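Local coordinates for protein glutathione S-transferase 2 (Heligmosomoides polygyrus, PDB 1TW9) that probably catalyses the conjugation of glutathione to halide-bearing substrates, as a sigma-family glutathione transferase, at residues F22-Q27 / P192-W197. Numbering follows the deposited sequence.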
loop_
_atom_site.group_PDB
_atom_site.type_symbol
_atom_site.label_atom_id
_atom_site.label_comp_id
_atom_site.label_asym_id
_atom_site.label_seq_id
_atom_site.Cartn_x
_atom_site.Cartn_y
_atom_site.Cartn_z
ATOM N N PHE A 22 -5.945 -12.892 -11.286
ATOM C CA PHE A 22 -7.059 -13.708 -11.751
ATOM C C PHE A 22 -6.580 -14.779 -12.723
ATOM O O PHE A 22 -6.974 -15.942 -12.656
ATOM C CB PHE A 22 -8.114 -12.834 -12.463
ATOM C CG PHE A 22 -9.112 -12.106 -11.493
ATOM C CD1 PHE A 22 -9.761 -12.801 -10.470
ATOM C CD2 PHE A 22 -9.309 -10.738 -11.584
ATOM C CE1 PHE A 22 -10.642 -12.144 -9.647
ATOM C CE2 PHE A 22 -10.213 -10.106 -10.766
ATOM C CZ PHE A 22 -10.868 -10.798 -9.794
ATOM N N ALA A 23 -5.733 -14.370 -13.678
ATOM C CA ALA A 23 -5.220 -15.282 -14.698
ATOM C C ALA A 23 -4.465 -16.386 -14.005
ATOM O O ALA A 23 -4.662 -17.574 -14.325
ATOM C CB ALA A 23 -4.316 -14.561 -15.714
ATOM N N LEU A 24 -3.551 -16.014 -13.103
ATOM C CA LEU A 24 -2.723 -16.972 -12.380
ATOM C C LEU A 24 -3.541 -17.996 -11.603
ATOM O O LEU A 24 -3.127 -19.144 -11.432
ATOM C CB LEU A 24 -1.866 -16.228 -11.359
ATOM C CG LEU A 24 -0.381 -16.329 -11.371
ATOM C CD1 LEU A 24 0.103 -15.969 -9.998
ATOM C CD2 LEU A 24 0.255 -17.581 -12.021
ATOM N N ALA A 25 -4.701 -17.575 -11.121
ATOM C CA ALA A 25 -5.610 -18.408 -10.307
ATOM C C ALA A 25 -6.624 -19.185 -11.156
ATOM O O ALA A 25 -7.406 -19.922 -10.599
ATOM C CB ALA A 25 -6.324 -17.562 -9.334
ATOM N N ASP A 26 -6.651 -18.926 -12.453
ATOM C CA ASP A 26 -7.666 -19.477 -13.382
ATOM C C ASP A 26 -9.059 -19.150 -12.868
ATOM O O ASP A 26 -10.014 -19.954 -12.907
ATOM C CB ASP A 26 -7.428 -20.961 -13.555
ATOM C CG ASP A 26 -8.266 -21.573 -14.598
ATOM O OD1 ASP A 26 -8.541 -20.895 -15.587
ATOM O OD2 ASP A 26 -8.650 -22.758 -14.521
ATOM N N GLN A 27 -9.196 -17.903 -12.478
ATOM C CA GLN A 27 -10.465 -17.447 -11.972
ATOM C C GLN A 27 -11.153 -16.572 -13.019
ATOM O O GLN A 27 -10.606 -15.552 -13.446
ATOM C CB GLN A 27 -10.237 -16.682 -10.670
ATOM C CG GLN A 27 -11.522 -16.004 -10.167
ATOM C CD GLN A 27 -12.558 -16.957 -9.719
ATOM O OE1 GLN A 27 -13.715 -16.918 -10.213
ATOM N NE2 GLN A 27 -12.194 -17.820 -8.769
ATOM N N PRO A 192 2.860 -20.271 -17.565
ATOM C CA PRO A 192 1.837 -20.551 -18.599
ATOM C C PRO A 192 0.552 -19.683 -18.550
ATOM O O PRO A 192 0.137 -19.156 -19.566
ATOM C CB PRO A 192 1.560 -22.038 -18.436
ATOM C CG PRO A 192 2.876 -22.578 -18.003
ATOM C CD PRO A 192 3.554 -21.508 -17.170
ATOM N N ARG A 193 -0.095 -19.568 -17.391
ATOM C CA ARG A 193 -1.324 -18.757 -17.316
ATOM C C ARG A 193 -1.114 -17.269 -17.554
ATOM O O ARG A 193 -2.014 -16.550 -18.074
ATOM C CB ARG A 193 -1.967 -18.997 -15.963
ATOM C CG ARG A 193 -2.637 -20.339 -15.898
ATOM C CD ARG A 193 -3.129 -20.634 -14.512
ATOM N NE ARG A 193 -3.872 -21.860 -14.487
ATOM C CZ ARG A 193 -4.367 -22.401 -13.367
ATOM N NH1 ARG A 193 -4.191 -21.806 -12.171
ATOM N NH2 ARG A 193 -5.052 -23.535 -13.435
ATOM N N ILE A 194 0.061 -16.770 -17.194
ATOM C CA ILE A 194 0.356 -15.402 -17.449
ATOM C C ILE A 194 0.714 -15.172 -18.944
ATOM O O ILE A 194 0.230 -14.226 -19.596
ATOM C CB ILE A 194 1.532 -14.970 -16.556
ATOM C CG1 ILE A 194 1.172 -15.113 -15.054
ATOM C CG2 ILE A 194 1.960 -13.544 -16.906
ATOM C CD1 ILE A 194 -0.000 -14.328 -14.641
ATOM N N LYS A 195 1.505 -16.069 -19.494
ATOM C CA LYS A 195 1.820 -16.035 -20.922
ATOM C C LYS A 195 0.587 -16.046 -21.761
ATOM O O LYS A 195 0.471 -15.272 -22.684
ATOM C CB LYS A 195 2.637 -17.275 -21.278
ATOM C CG LYS A 195 3.197 -17.342 -22.706
ATOM C CD LYS A 195 4.034 -18.621 -22.899
ATOM C CE LYS A 195 4.389 -18.870 -24.376
ATOM N NZ LYS A 195 5.692 -19.546 -24.523
ATOM N N LYS A 196 -0.339 -16.924 -21.395
ATOM C CA LYS A 196 -1.627 -17.024 -22.117
ATOM C C LYS A 196 -2.414 -15.722 -22.042
ATOM O O LYS A 196 -2.980 -15.233 -23.064
ATOM C CB LYS A 196 -2.472 -18.106 -21.512
ATOM C CG LYS A 196 -3.769 -18.346 -22.260
ATOM C CD LYS A 196 -4.710 -19.137 -21.381
ATOM C CE LYS A 196 -5.772 -19.936 -22.159
ATOM N NZ LYS A 196 -6.953 -20.260 -21.288
ATOM N N TRP A 197 -2.434 -15.116 -20.875
ATOM C CA TRP A 197 -3.154 -13.850 -20.695
ATOM C C TRP A 197 -2.466 -12.763 -21.537
ATOM O O TRP A 197 -3.140 -11.989 -22.199
ATOM C CB TRP A 197 -3.217 -13.413 -19.229
ATOM C CG TRP A 197 -3.662 -12.004 -19.061
ATOM C CD1 TRP A 197 -2.919 -10.990 -18.630
ATOM C CD2 TRP A 197 -4.946 -11.448 -19.401
ATOM N NE1 TRP A 197 -3.631 -9.817 -18.642
ATOM C CE2 TRP A 197 -4.901 -10.084 -19.107
ATOM C CE3 TRP A 197 -6.123 -11.953 -19.973
ATOM C CZ2 TRP A 197 -5.966 -9.220 -19.354
ATOM C CZ3 TRP A 197 -7.177 -11.076 -20.134
ATOM C CH2 TRP A 197 -7.072 -9.741 -19.887
#
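The interface between the thioredoxin-like N-terminal domain and the helical C-terminal domain of the glutathione transferase fold brings the C-terminal end of helix 16-24 against helix 192-200, where Arg193 reaches over to Leu24 and Asp26. Helix 16-24 finishes in a Schellman motif: Asp26 has positive phi (54°), Gln27 N bonds to Phe22 O and Asp26 N to Ala23 O. Leu24 O accepts a hydrogen bond from Arg193 NH1 at 3.0 Å; the N-H points at it with an angle of 159°, and the oxygen lies almost in the guanidinium plane, although the donor stands above the carbonyl plane. Arg193 attains this position with a chain extended from CG to NE, its CD passing 3.4 Å from Ala23 O. Asp26 CB covers one guanidinium face, 3.4 Å from Arg193 CZ. The carboxylate adds a long salt bridge, Asp26 OD2 to Arg193 NH2 at 3.8 Å, which rests on charge alone because the oxygen sits well out of the guanidinium plane. On the buried side, Leu24 CG meets Ile194 CD1 at 3.9 Å, and both side chains also touch Leu158 of helix 155-170. An alanine at Leu24 would probably open a gap beside Ile194 and Leu158, leaving Ile194 CD1 without its leucine neighbour. Trp197, whose NE1 is hydrogen-bonded to Glu16 OE2, has its CG anti to the backbone N (chi1 167°), which carries the indole away from segment 22-27; the residue meets that segment through CB, which the backbone holds 3.9 Å from Ala23 CB.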